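Local coordinates for protein B-agarase (Saccharophagus degradans, PDB 4BQ2) that hydrolyses beta-1,4-galactosidic linkages of agarose as a family 50 exo-beta-agarase, working from the ends of the polysaccharide chains, at residues 280-284 and 742-747; 290-294 and 377-383; 314-320 and 435-439; 406-412 and 720-725. All blocks are in the same frame, centred on the assembly; numbering follows the deposited sequence.

Contact 1: 280-284 and 742-747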
loop_
_atom_site.group_PDB
_atom_site.type_symbol
_atom_site.label_atom_id
_atom_site.label_comp_id
_atom_site.label_asym_id
_atom_site.label_seq_id
_atom_site.Cartn_x
_atom_site.Cartn_y
_atom_site.Cartn_z
ATOM N N PRO A 280 -22.546 -17.247 -11.184
ATOM C CA PRO A 280 -21.217 -16.708 -11.411
ATOM C C PRO A 280 -20.995 -15.509 -10.477
ATOM O O PRO A 280 -21.948 -14.764 -10.200
ATOM C CB PRO A 280 -21.250 -16.261 -12.884
ATOM C CG PRO A 280 -22.360 -17.068 -13.520
ATOM C CD PRO A 280 -23.359 -17.303 -12.425
ATOM N N TYR A 281 -19.766 -15.355 -10.001
ATOM C CA TYR A 281 -19.446 -14.340 -8.997
ATOM C C TYR A 281 -18.131 -13.628 -9.339
ATOM O O TYR A 281 -17.212 -14.228 -9.905
ATOM C CB TYR A 281 -19.386 -15.012 -7.599
ATOM C CG TYR A 281 -19.128 -14.078 -6.404
ATOM C CD1 TYR A 281 -20.166 -13.380 -5.796
ATOM C CD2 TYR A 281 -17.844 -13.927 -5.891
ATOM C CE1 TYR A 281 -19.936 -12.558 -4.697
ATOM C CE2 TYR A 281 -17.587 -13.086 -4.803
ATOM C CZ TYR A 281 -18.629 -12.407 -4.219
ATOM O OH TYR A 281 -18.370 -11.588 -3.134
ATOM N N PHE A 282 -18.031 -12.357 -8.948
ATOM C CA PHE A 282 -16.863 -11.516 -9.220
ATOM C C PHE A 282 -16.750 -10.573 -8.006
ATOM O O PHE A 282 -17.731 -9.916 -7.613
ATOM C CB PHE A 282 -17.010 -10.752 -10.548
ATOM C CG PHE A 282 -15.785 -9.931 -10.925
ATOM C CD1 PHE A 282 -15.658 -8.600 -10.500
ATOM C CD2 PHE A 282 -14.779 -10.475 -11.711
ATOM C CE1 PHE A 282 -14.540 -7.846 -10.846
ATOM C CE2 PHE A 282 -13.650 -9.738 -12.068
ATOM C CZ PHE A 282 -13.521 -8.413 -11.631
ATOM N N ALA A 283 -15.577 -10.590 -7.367
ATOM C CA ALA A 283 -15.436 -9.947 -6.082
ATOM C C ALA A 283 -15.045 -8.473 -6.211
ATOM O O ALA A 283 -14.029 -8.145 -6.826
ATOM C CB ALA A 283 -14.411 -10.711 -5.241
ATOM N N THR A 284 -15.870 -7.596 -5.651
ATOM C CA THR A 284 -15.518 -6.201 -5.519
ATOM C C THR A 284 -15.783 -5.803 -4.083
ATOM O O THR A 284 -16.648 -6.388 -3.425
ATOM C CB THR A 284 -16.330 -5.313 -6.481
ATOM O OG1 THR A 284 -17.733 -5.445 -6.164
ATOM C CG2 THR A 284 -16.055 -5.717 -7.968
ATOM N N ILE A 742 -19.999 -5.220 -13.900
ATOM C CA ILE A 742 -19.017 -6.279 -13.756
ATOM C C ILE A 742 -19.493 -7.596 -14.422
ATOM O O ILE A 742 -18.701 -8.289 -15.033
ATOM C CB ILE A 742 -18.586 -6.566 -12.273
ATOM C CG1 ILE A 742 -19.794 -6.779 -11.349
ATOM C CG2 ILE A 742 -17.631 -5.485 -11.749
ATOM C CD1 ILE A 742 -19.436 -7.076 -9.891
ATOM N N TYR A 743 -20.775 -7.919 -14.323
ATOM C CA TYR A 743 -21.212 -9.248 -14.805
ATOM C C TYR A 743 -21.518 -9.279 -16.306
ATOM O O TYR A 743 -21.107 -10.230 -17.009
ATOM C CB TYR A 743 -22.411 -9.748 -13.999
ATOM C CG TYR A 743 -22.053 -10.156 -12.568
ATOM C CD1 TYR A 743 -21.191 -11.227 -12.329
ATOM C CD2 TYR A 743 -22.601 -9.483 -11.469
ATOM C CE1 TYR A 743 -20.866 -11.625 -11.027
ATOM C CE2 TYR A 743 -22.287 -9.868 -10.173
ATOM C CZ TYR A 743 -21.410 -10.930 -9.958
ATOM O OH TYR A 743 -21.126 -11.293 -8.686
ATOM N N THR A 744 -22.239 -8.265 -16.779
ATOM C CA THR A 744 -22.501 -8.100 -18.212
ATOM C C THR A 744 -21.200 -8.022 -19.005
ATOM O O THR A 744 -21.066 -8.693 -20.029
ATOM C CB THR A 744 -23.402 -6.894 -18.504
ATOM O OG1 THR A 744 -22.850 -5.741 -17.867
ATOM C CG2 THR A 744 -24.775 -7.126 -17.933
ATOM N N GLU A 745 -20.219 -7.259 -18.518
ATOM C CA GLU A 745 -18.878 -7.293 -19.119
ATOM C C GLU A 745 -18.258 -8.688 -19.173
ATOM O O GLU A 745 -17.892 -9.154 -20.242
ATOM C CB GLU A 745 -17.908 -6.348 -18.414
ATOM C CG GLU A 745 -18.306 -4.887 -18.455
ATOM C CD GLU A 745 -17.925 -4.198 -19.745
ATOM O OE1 GLU A 745 -16.715 -4.044 -20.011
ATOM O OE2 GLU A 745 -18.842 -3.783 -20.474
ATOM N N ARG A 746 -18.129 -9.356 -18.030
ATOM C CA ARG A 746 -17.389 -10.618 -17.972
ATOM C C ARG A 746 -18.114 -11.712 -18.736
ATOM O O ARG A 746 -17.502 -12.576 -19.357
ATOM C CB ARG A 746 -17.250 -11.117 -16.518
ATOM C CG ARG A 746 -16.464 -10.249 -15.558
ATOM C CD ARG A 746 -14.986 -10.241 -15.851
ATOM N NE ARG A 746 -14.319 -11.520 -15.607
ATOM C CZ ARG A 746 -12.999 -11.655 -15.615
ATOM N NH1 ARG A 746 -12.222 -10.595 -15.838
ATOM N NH2 ARG A 746 -12.443 -12.843 -15.414
ATOM N N LEU A 747 -19.429 -11.711 -18.634
ATOM C CA LEU A 747 -20.189 -12.823 -19.152
ATOM C C LEU A 747 -20.797 -12.423 -20.490
ATOM O O LEU A 747 -21.103 -13.291 -21.295
ATOM C CB LEU A 747 -21.241 -13.297 -18.132
ATOM C CG LEU A 747 -20.737 -13.570 -16.694
ATOM C CD1 LEU A 747 -21.884 -13.646 -15.676
ATOM C CD2 LEU A 747 -19.813 -14.781 -16.590
#
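Phe282 holds its CG anti to the backbone N (chi1 -176°), which sends the ring toward helix 742-746, while Tyr743 turns its CG beside its own N and thereby lays its phenol across the backbone of 280-282. Strand and helix meet here at what is probably the seam of a (beta/alpha)8 barrel, for strand 280-287 runs parallel to strand 693-699 and helix 742-746 stands at the C-terminal end of the modelled chain. Tyrosine suits position 743 because its long flat ring reaches the strand and its hydroxyl serves two backbone groups: OH accepts from Phe282 N at 3.3 Å, with a bent N-H...O angle of 142°, and is also hydrogen-bonded to Gly248 O. Its ring carbon CE1 lies 3.4 Å from Pro280 O. Apolar packing surrounds this bond. The CG2 branch of Ile742 touches Phe282 CD1 at 3.9 Å, and the same methyl meets Thr284 CG2 tip to tip. At the outer end Leu747 CD1 rests on Pro280 CB. Arg746 bends back on itself beside the phenylalanine, its guanidinium anchored by the backbone oxygens of Ile688, Asn690 and Trp271, so that this buried charge is well provided with acceptors. The guanidinium and ring planes are 40° apart, with Phe282 CE2 over one guanidinium face, 4.0 Å from Arg746 NE.

Contact 2: 290-294 and 377-383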
loop_
_atom_site.group_PDB
_atom_site.type_symbol
_atom_site.label_atom_id
_atom_site.label_comp_id
_atom_site.label_asym_id
_atom_site.label_seq_id
_atom_site.Cartn_x
_atom_site.Cartn_y
_atom_site.Cartn_z
ATOM N N ARG A 290 -12.760 -2.117 9.603
ATOM C CA ARG A 290 -12.506 -2.256 11.015
ATOM C C ARG A 290 -11.971 -0.895 11.481
ATOM O O ARG A 290 -11.635 -0.020 10.661
ATOM C CB ARG A 290 -11.429 -3.333 11.268
ATOM C CG ARG A 290 -10.084 -3.045 10.561
ATOM C CD ARG A 290 -9.126 -4.177 10.866
ATOM N NE ARG A 290 -7.754 -3.928 10.410
ATOM C CZ ARG A 290 -6.778 -4.833 10.441
ATOM N NH1 ARG A 290 -7.029 -6.095 10.849
ATOM N NH2 ARG A 290 -5.560 -4.499 10.011
ATOM N N LEU A 291 -11.803 -0.751 12.784
ATOM C CA LEU A 291 -11.303 0.515 13.338
ATOM C C LEU A 291 -9.829 0.514 13.761
ATOM O O LEU A 291 -9.312 1.571 14.128
ATOM C CB LEU A 291 -12.215 0.958 14.513
ATOM C CG LEU A 291 -13.701 1.143 14.147
ATOM C CD1 LEU A 291 -14.500 1.644 15.362
ATOM C CD2 LEU A 291 -13.903 2.104 12.980
ATOM N N SER A 292 -9.176 -0.653 13.700
ATOM C CA SER A 292 -7.831 -0.916 14.219
ATOM C C SER A 292 -6.790 0.082 13.714
ATOM O O SER A 292 -5.789 0.338 14.379
ATOM C CB SER A 292 -7.352 -2.323 13.754
ATOM O OG SER A 292 -8.247 -3.332 14.175
ATOM N N ASN A 293 -7.003 0.570 12.502
ATOM C CA ASN A 293 -5.971 1.360 11.809
ATOM C C ASN A 293 -6.312 2.844 11.724
ATOM O O ASN A 293 -5.680 3.594 10.947
ATOM C CB ASN A 293 -5.690 0.787 10.417
ATOM C CG ASN A 293 -5.114 -0.603 10.479
ATOM O OD1 ASN A 293 -3.929 -0.805 10.838
ATOM N ND2 ASN A 293 -5.922 -1.574 10.120
ATOM N N SER A 294 -7.307 3.250 12.523
ATOM C CA SER A 294 -7.876 4.595 12.447
ATOM C C SER A 294 -7.352 5.515 13.538
ATOM O O SER A 294 -7.822 6.649 13.658
ATOM C CB SER A 294 -9.417 4.555 12.473
ATOM O OG SER A 294 -9.924 4.207 13.762
ATOM N N SER A 377 -8.475 7.857 17.947
ATOM C CA SER A 377 -9.230 7.631 16.719
ATOM C C SER A 377 -10.329 8.677 16.562
ATOM O O SER A 377 -11.419 8.556 17.148
ATOM C CB SER A 377 -9.836 6.208 16.680
ATOM O OG SER A 377 -10.597 6.091 15.477
ATOM N N PHE A 378 -10.043 9.705 15.772
ATOM C CA PHE A 378 -11.043 10.713 15.447
ATOM C C PHE A 378 -12.240 10.111 14.681
ATOM O O PHE A 378 -13.395 10.486 14.927
ATOM C CB PHE A 378 -10.410 11.868 14.681
ATOM C CG PHE A 378 -9.538 12.732 15.545
ATOM C CD1 PHE A 378 -10.102 13.754 16.323
ATOM C CD2 PHE A 378 -8.159 12.518 15.600
ATOM C CE1 PHE A 378 -9.281 14.543 17.138
ATOM C CE2 PHE A 378 -7.349 13.309 16.406
ATOM C CZ PHE A 378 -7.913 14.311 17.172
ATOM N N TYR A 379 -11.962 9.180 13.774
ATOM C CA TYR A 379 -13.051 8.482 13.046
ATOM C C TYR A 379 -14.025 7.807 14.031
ATOM O O TYR A 379 -15.243 7.976 13.937
ATOM C CB TYR A 379 -12.471 7.457 12.039
ATOM C CG TYR A 379 -13.511 6.748 11.196
ATOM C CD1 TYR A 379 -13.996 7.316 10.028
ATOM C CD2 TYR A 379 -14.010 5.496 11.572
ATOM C CE1 TYR A 379 -14.951 6.672 9.253
ATOM C CE2 TYR A 379 -14.972 4.844 10.803
ATOM C CZ TYR A 379 -15.438 5.444 9.648
ATOM O OH TYR A 379 -16.385 4.797 8.891
ATOM N N SER A 380 -13.493 7.045 14.976
ATOM C CA SER A 380 -14.338 6.386 15.986
ATOM C C SER A 380 -15.161 7.414 16.791
ATOM O O SER A 380 -16.386 7.234 16.999
ATOM C CB SER A 380 -13.481 5.512 16.905
ATOM O OG SER A 380 -14.298 4.702 17.733
ATOM N N ALA A 381 -14.509 8.517 17.173
ATOM C CA ALA A 381 -15.174 9.597 17.892
ATOM C C ALA A 381 -16.300 10.159 17.028
ATOM O O ALA A 381 -17.385 10.404 17.515
ATOM C CB ALA A 381 -14.158 10.687 18.298
ATOM N N ASN A 382 -16.062 10.313 15.729
ATOM C CA ASN A 382 -17.096 10.840 14.845
ATOM C C ASN A 382 -18.270 9.867 14.682
ATOM O O ASN A 382 -19.403 10.304 14.484
ATOM C CB ASN A 382 -16.497 11.268 13.479
ATOM C CG ASN A 382 -15.610 12.509 13.589
ATOM O OD1 ASN A 382 -15.835 13.375 14.458
ATOM N ND2 ASN A 382 -14.585 12.602 12.728
ATOM N N LEU A 383 -18.003 8.557 14.736
ATOM C CA LEU A 383 -19.113 7.604 14.768
ATOM C C LEU A 383 -19.995 7.879 16.004
ATOM O O LEU A 383 -21.216 7.917 15.895
ATOM C CB LEU A 383 -18.624 6.166 14.802
ATOM C CG LEU A 383 -17.818 5.703 13.575
ATOM C CD1 LEU A 383 -17.496 4.235 13.751
ATOM C CD2 LEU A 383 -18.581 5.940 12.273
HETATM O O HOH W 1 -9.280 8.658 12.675
HETATM O O HOH W 2 -7.665 9.448 14.355
#
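Ser294 and Ser377 join the end of a type I beta turn, Leu291 to Ser294, to the N-cap of helix 378-387. Serine suits both places, since a short hydroxyl can reach backbone groups close to its own CA. Among the polar contacts, Ser377 OG, anti to its own N (chi1 178°), caps the helix by accepting from Ser380 N at 3.1 Å. That same oxygen lies 2.6 Å from Ser294 OG, which in turn donates to Leu291 O at 2.7 Å, in the carbonyl plane and on a lone pair; Leu291 O also takes the turn bond from Ser294 N. Water extends the cap: two molecules each donate to Ser294 O, and one accepts from Phe378 N, the other from Tyr379 N, so N-H groups of the first helical turn find acceptors in two bridging waters. Packing falls to Leu291, whose branched end fits between helix side chains. Its CD1 methyl lies beside Ser380 OG, a hydroxyl itself hydrogen-bonded to His358, and helix 394-410 adds Leu396 and Trp399 to its surroundings. The apolar contacts are made by CD2, which is 4.2 Å from Leu383 CD1 and sits at the edge of the Tyr379 ring, near its plane, 3.7 Å from CE2.

Contact 3: 314-320 and 435-439; sequences DVTPEDS and GWVIG
Pro317 lies over one face of the Trp436 indole, in a CH-pi contact whose CG stands 3.4 Å from the centroid of the five-membered ring and only 10° off its normal. A rigid proline ring with flat, C-H-rich surfaces suits the broad, electron-rich indole. Trp436 NE1 also makes a weak, bent hydrogen bond to Ser320 OG at 3.2 Å. Beside the proline, Ile438 extends CD1 against the backbone, 3.5 Å from Asp314 O and 3.7 Å from Pro317 N. A water bridges the loops by donating to Val315 O and accepting from Trp436 N, and Trp436 O has Thr469 OG1 as a partner.

A second layer sets these groups in place. Asp314 opens an Asx turn, its OD1 accepting from Thr316 N at 2.9 Å from above the carboxylate plane, while its OD2 is salt-bridged to Lys321. Ser320 OG donates to Asp319 OD1 and is further bonded to Arg290; the same carboxylate oxygen holds a glycerol, probably from the crystallisation liquor. Trp418 meets the indole with its ring plane about 20° away. The tryptophan loop follows strand 431-435, probably a barrel strand, so the contact probably lies among the loops at the C-terminal strand ends, where (beta/alpha)8 glycosidases hold their active site. Gly435 pairs with Phe487 of strand 483-488, and helix 460-477 flanks the contact, with Arg465, Glu468 and Val472 against Val315.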
loop_
_atom_site.group_PDB
_atom_site.type_symbol
_atom_site.label_atom_id
_atom_site.label_comp_id
_atom_site.label_asym_id
_atom_site.label_seq_id
_atom_site.Cartn_x
_atom_site.Cartn_y
_atom_site.Cartn_z
ATOM N N ASP A 314 -0.666 -14.991 21.088
ATOM C CA ASP A 314 -1.693 -14.243 20.336
ATOM C C ASP A 314 -1.442 -14.418 18.829
ATOM O O ASP A 314 -0.280 -14.359 18.377
ATOM C CB ASP A 314 -1.644 -12.754 20.711
ATOM C CG ASP A 314 -2.886 -11.965 20.239
ATOM O OD1 ASP A 314 -3.655 -12.425 19.355
ATOM O OD2 ASP A 314 -3.097 -10.858 20.801
ATOM N N VAL A 315 -2.515 -14.645 18.058
ATOM C CA VAL A 315 -2.362 -14.848 16.606
ATOM C C VAL A 315 -2.430 -13.525 15.842
ATOM O O VAL A 315 -2.189 -13.489 14.627
ATOM C CB VAL A 315 -3.430 -15.835 16.018
ATOM C CG1 VAL A 315 -3.270 -17.238 16.597
ATOM C CG2 VAL A 315 -4.847 -15.311 16.229
ATOM N N THR A 316 -2.758 -12.446 16.558
ATOM C CA THR A 316 -3.024 -11.152 15.945
ATOM C C THR A 316 -1.882 -10.164 16.232
ATOM O O THR A 316 -1.569 -9.896 17.405
ATOM C CB THR A 316 -4.380 -10.600 16.432
ATOM O OG1 THR A 316 -5.408 -11.576 16.163
ATOM C CG2 THR A 316 -4.722 -9.251 15.751
ATOM N N PRO A 317 -1.242 -9.640 15.163
ATOM C CA PRO A 317 -0.173 -8.687 15.339
ATOM C C PRO A 317 -0.743 -7.357 15.830
ATOM O O PRO A 317 -1.930 -7.050 15.611
ATOM C CB PRO A 317 0.456 -8.546 13.936
ATOM C CG PRO A 317 -0.570 -9.034 12.985
ATOM C CD PRO A 317 -1.555 -9.884 13.743
ATOM N N GLU A 318 0.117 -6.588 16.489
ATOM C CA GLU A 318 -0.299 -5.389 17.223
ATOM C C GLU A 318 -1.034 -4.414 16.318
ATOM O O GLU A 318 -2.052 -3.856 16.710
ATOM C CB GLU A 318 0.910 -4.716 17.906
ATOM C CG GLU A 318 0.531 -3.528 18.809
ATOM C CD GLU A 318 -0.133 -3.926 20.142
ATOM O OE1 GLU A 318 -0.442 -5.141 20.344
ATOM O OE2 GLU A 318 -0.367 -3.014 20.996
ATOM N N ASP A 319 -0.533 -4.234 15.095
ATOM C CA ASP A 319 -1.172 -3.351 14.116
ATOM C C ASP A 319 -2.660 -3.691 13.827
ATOM O O ASP A 319 -3.466 -2.815 13.502
ATOM C CB ASP A 319 -0.352 -3.356 12.819
ATOM C CG ASP A 319 -0.381 -4.701 12.123
ATOM O OD1 ASP A 319 -1.300 -4.914 11.272
ATOM O OD2 ASP A 319 0.508 -5.528 12.419
ATOM N N SER A 320 -3.020 -4.966 13.990
ATOM C CA SER A 320 -4.347 -5.479 13.617
ATOM C C SER A 320 -5.201 -5.792 14.846
ATOM O O SER A 320 -6.316 -6.298 14.714
ATOM C CB SER A 320 -4.218 -6.736 12.728
ATOM O OG SER A 320 -3.639 -6.413 11.474
ATOM N N GLY A 435 -5.905 -14.277 8.332
ATOM C CA GLY A 435 -5.104 -14.506 9.518
ATOM C C GLY A 435 -3.668 -14.176 9.195
ATOM O O GLY A 435 -3.293 -14.002 8.004
ATOM N N TRP A 436 -2.876 -14.061 10.252
ATOM C CA TRP A 436 -1.442 -13.817 10.136
ATOM C C TRP A 436 -0.730 -14.917 10.901
ATOM O O TRP A 436 -1.095 -15.206 12.042
ATOM C CB TRP A 436 -1.053 -12.520 10.849
ATOM C CG TRP A 436 -1.685 -11.238 10.463
ATOM C CD1 TRP A 436 -2.793 -10.669 11.034
ATOM C CD2 TRP A 436 -1.197 -10.287 9.493
ATOM N NE1 TRP A 436 -3.033 -9.439 10.474
ATOM C CE2 TRP A 436 -2.057 -9.168 9.540
ATOM C CE3 TRP A 436 -0.109 -10.270 8.625
ATOM C CZ2 TRP A 436 -1.887 -8.039 8.700
ATOM C CZ3 TRP A 436 0.095 -9.137 7.786
ATOM C CH2 TRP A 436 -0.809 -8.052 7.814
ATOM N N VAL A 437 0.295 -15.513 10.294
ATOM C CA VAL A 437 1.098 -16.510 10.991
ATOM C C VAL A 437 2.259 -15.783 11.644
ATOM O O VAL A 437 3.222 -15.366 10.978
ATOM C CB VAL A 437 1.591 -17.653 10.052
ATOM C CG1 VAL A 437 2.371 -18.734 10.837
ATOM C CG2 VAL A 437 0.400 -18.257 9.353
ATOM N N ILE A 438 2.142 -15.627 12.965
ATOM C CA ILE A 438 3.159 -14.948 13.744
ATOM C C ILE A 438 3.513 -15.845 14.913
ATOM O O ILE A 438 2.755 -16.756 15.269
ATOM C CB ILE A 438 2.685 -13.549 14.238
ATOM C CG1 ILE A 438 1.538 -13.674 15.272
ATOM C CG2 ILE A 438 2.275 -12.672 13.049
ATOM C CD1 ILE A 438 1.107 -12.349 15.924
ATOM N N GLY A 439 4.652 -15.590 15.531
ATOM C CA GLY A 439 5.043 -16.424 16.669
ATOM C C GLY A 439 6.542 -16.425 16.897
ATOM O O GLY A 439 7.259 -15.637 16.303
HETATM O O HOH W 3 -4.018 -14.082 12.847
#

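Contact 4: 406-412 and 720-725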
loop_
_atom_site.group_PDB
_atom_site.type_symbol
_atom_site.label_atom_id
_atom_site.label_comp_id
_atom_site.label_asym_id
_atom_site.label_seq_id
_atom_site.Cartn_x
_atom_site.Cartn_y
_atom_site.Cartn_z
ATOM N N ARG A 406 -24.360 0.490 2.898
ATOM C CA ARG A 406 -23.583 1.227 1.885
ATOM C C ARG A 406 -23.055 0.248 0.847
ATOM O O ARG A 406 -23.210 0.472 -0.331
ATOM C CB ARG A 406 -22.371 1.916 2.511
ATOM C CG ARG A 406 -22.724 3.149 3.332
ATOM C CD ARG A 406 -21.570 3.536 4.239
ATOM N NE ARG A 406 -21.669 4.948 4.648
ATOM C CZ ARG A 406 -20.895 5.525 5.556
ATOM N NH1 ARG A 406 -19.908 4.839 6.175
ATOM N NH2 ARG A 406 -21.116 6.802 5.845
ATOM N N MET A 407 -22.367 -0.799 1.293
ATOM C CA MET A 407 -21.735 -1.742 0.333
ATOM C C MET A 407 -22.751 -2.255 -0.678
ATOM O O MET A 407 -22.494 -2.256 -1.893
ATOM C CB MET A 407 -21.069 -2.908 1.063
ATOM C CG MET A 407 -19.915 -2.475 1.974
ATOM S SD MET A 407 -18.717 -1.380 1.185
ATOM C CE MET A 407 -18.298 -0.280 2.547
ATOM N N LEU A 408 -23.907 -2.678 -0.172
ATOM C CA LEU A 408 -25.024 -3.128 -1.028
ATOM C C LEU A 408 -25.569 -2.034 -1.950
ATOM O O LEU A 408 -25.822 -2.276 -3.147
ATOM C CB LEU A 408 -26.154 -3.750 -0.181
ATOM C CG LEU A 408 -25.758 -5.007 0.583
ATOM C CD1 LEU A 408 -26.909 -5.404 1.489
ATOM C CD2 LEU A 408 -25.403 -6.125 -0.398
ATOM N N ASN A 409 -25.747 -0.828 -1.431
ATOM C CA ASN A 409 -26.173 0.274 -2.304
ATOM C C ASN A 409 -25.135 0.580 -3.381
ATOM O O ASN A 409 -25.468 0.860 -4.546
ATOM C CB ASN A 409 -26.502 1.554 -1.486
ATOM C CG ASN A 409 -26.962 2.713 -2.378
ATOM O OD1 ASN A 409 -26.164 3.557 -2.780
ATOM N ND2 ASN A 409 -28.245 2.708 -2.749
ATOM N N TRP A 410 -23.863 0.495 -2.993
ATOM C CA TRP A 410 -22.768 0.899 -3.876
ATOM C C TRP A 410 -22.431 -0.212 -4.850
ATOM O O TRP A 410 -21.614 -0.024 -5.755
ATOM C CB TRP A 410 -21.524 1.236 -3.035
ATOM C CG TRP A 410 -21.707 2.398 -2.084
ATOM C CD1 TRP A 410 -22.748 3.298 -2.048
ATOM C CD2 TRP A 410 -20.791 2.781 -1.081
ATOM N NE1 TRP A 410 -22.526 4.220 -1.047
ATOM C CE2 TRP A 410 -21.325 3.921 -0.436
ATOM C CE3 TRP A 410 -19.551 2.268 -0.652
ATOM C CZ2 TRP A 410 -20.678 4.542 0.628
ATOM C CZ3 TRP A 410 -18.901 2.889 0.422
ATOM C CH2 TRP A 410 -19.452 4.043 1.019
ATOM N N GLY A 411 -23.060 -1.371 -4.639
ATOM C CA GLY A 411 -23.004 -2.493 -5.591
ATOM C C GLY A 411 -21.854 -3.466 -5.377
ATOM O O GLY A 411 -21.633 -4.372 -6.196
ATOM N N PHE A 412 -21.139 -3.313 -4.271
ATOM C CA PHE A 412 -20.008 -4.188 -4.002
ATOM C C PHE A 412 -20.490 -5.567 -3.662
ATOM O O PHE A 412 -21.519 -5.711 -2.988
ATOM C CB PHE A 412 -19.181 -3.656 -2.863
ATOM C CG PHE A 412 -18.318 -2.493 -3.244
ATOM C CD1 PHE A 412 -17.353 -2.633 -4.226
ATOM C CD2 PHE A 412 -18.477 -1.252 -2.609
ATOM C CE1 PHE A 412 -16.519 -1.568 -4.594
ATOM C CE2 PHE A 412 -17.645 -0.189 -2.964
ATOM C CZ PHE A 412 -16.684 -0.342 -3.962
ATOM N N PHE A 720 -13.021 5.483 0.817
ATOM C CA PHE A 720 -14.356 5.803 0.283
ATOM C C PHE A 720 -15.097 6.768 1.221
ATOM O O PHE A 720 -16.027 7.437 0.803
ATOM C CB PHE A 720 -15.173 4.516 0.037
ATOM C CG PHE A 720 -15.073 4.016 -1.373
ATOM C CD1 PHE A 720 -13.842 3.662 -1.915
ATOM C CD2 PHE A 720 -16.215 3.947 -2.182
ATOM C CE1 PHE A 720 -13.757 3.196 -3.234
ATOM C CE2 PHE A 720 -16.127 3.501 -3.492
ATOM C CZ PHE A 720 -14.897 3.126 -4.030
ATOM N N VAL A 721 -14.661 6.847 2.468
ATOM C CA VAL A 721 -15.205 7.861 3.410
ATOM C C VAL A 721 -14.065 8.618 4.037
ATOM O O VAL A 721 -12.960 8.081 4.160
ATOM C CB VAL A 721 -16.099 7.233 4.525
ATOM C CG1 VAL A 721 -17.293 6.466 3.920
ATOM C CG2 VAL A 721 -15.306 6.325 5.479
ATOM N N ASP A 722 -14.333 9.846 4.493
ATOM C CA ASP A 722 -13.306 10.623 5.174
ATOM C C ASP A 722 -13.329 10.420 6.714
ATOM O O ASP A 722 -14.029 9.521 7.217
ATOM C CB ASP A 722 -13.408 12.094 4.716
ATOM C CG ASP A 722 -14.575 12.844 5.326
ATOM O OD1 ASP A 722 -15.361 12.289 6.156
ATOM O OD2 ASP A 722 -14.680 14.067 4.984
ATOM N N VAL A 723 -12.558 11.218 7.458
ATOM C CA VAL A 723 -12.435 11.045 8.923
ATOM C C VAL A 723 -13.764 11.284 9.662
ATOM O O VAL A 723 -13.951 10.804 10.787
ATOM C CB VAL A 723 -11.300 11.942 9.492
ATOM C CG1 VAL A 723 -11.701 13.398 9.401
ATOM C CG2 VAL A 723 -10.926 11.562 10.924
ATOM N N THR A 724 -14.684 12.021 9.042
ATOM C CA THR A 724 -16.009 12.264 9.616
ATOM C C THR A 724 -17.052 11.186 9.254
ATOM O O THR A 724 -18.273 11.344 9.546
ATOM C CB THR A 724 -16.543 13.649 9.212
ATOM O OG1 THR A 724 -16.889 13.641 7.830
ATOM C CG2 THR A 724 -15.490 14.735 9.464
ATOM N N ASP A 725 -16.577 10.115 8.605
ATOM C CA ASP A 725 -17.450 9.034 8.104
ATOM C C ASP A 725 -18.385 9.524 6.995
ATOM O O ASP A 725 -19.515 9.056 6.860
ATOM C CB ASP A 725 -18.235 8.397 9.256
ATOM C CG ASP A 725 -18.950 7.146 8.840
ATOM O OD1 ASP A 725 -18.336 6.297 8.131
ATOM O OD2 ASP A 725 -20.138 7.037 9.222
#
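Arg406 reaches from helix 394-410 to Asp725 in the loop 720-725, and its side chain meets something different at each stage. CB lies over one face of the Trp410 indole, one helical turn on. With CG turned beside the backbone N (chi1 -74°) the chain then runs extended to NE, which forms a salt bridge with Glu232. At CZ the flat group receives a methyl, Val721 CG1, over one face and 3.8 Å from NH1. NH1 itself gives a nearly straight bond (175°) to Asp725 OD1 at 2.9 Å; the acceptor lies in the guanidinium plane, and NH1 comes to it on the syn side, tilted out of the carboxylate plane. NH1 has Tyr701 OH as a further partner. NH2 donates to Asp725 O, also at 2.9 Å but more bent (142°). Arginine suits the place because its two terminal nitrogens can hold the carboxylate of Asp725 and the carbonyl of the same residue at once. Asp725 ends a type I beta turn begun by Asp722, whose OD1 accepts from Thr724 N, an Asx turn, and from Thr724 OG1; Lys386 pairs with Asp725 OD2.

The helix stops in a Schellman motif at Gly411, whose positive phi a glycine adopts easily, and the chain turns Phe412 toward Phe720. Trp410, Phe412 and Phe720 form an aromatic cluster against strand 280-287 and helix 729-739. The edge of Phe412 points at the face of Phe720 in an offset edge-to-face pair, centroids 5.7 Å apart, while Trp410 CZ3 comes obliquely to Phe720 CD2 at 3.9 Å.

Overall arrangement
Contacts 1, 2 and 4 are buried, whereas contact 3 lies at the surface, between loops. Contact 1 includes strand 280-287, against which the aromatic cluster of contact 4 packs, Thr284 meeting Phe412. Their chemistry differs, contact 1 relying mainly on apolar packing around one tyrosine hydroxyl and contact 4 on aromatic rings beside a buried salt bridge. Helix 378-387 of contact 2 touches loop 720-725 of contact 4, Asn382 ND2 bonding to Val723 O and Tyr379 OH reaching Asp725, yet contact 2 combines hydroxyls and water with one leucine's packing. From contact 2, Arg290 reaches Ser320 of contact 3, where a proline-indole pair and a bridging water join two loops.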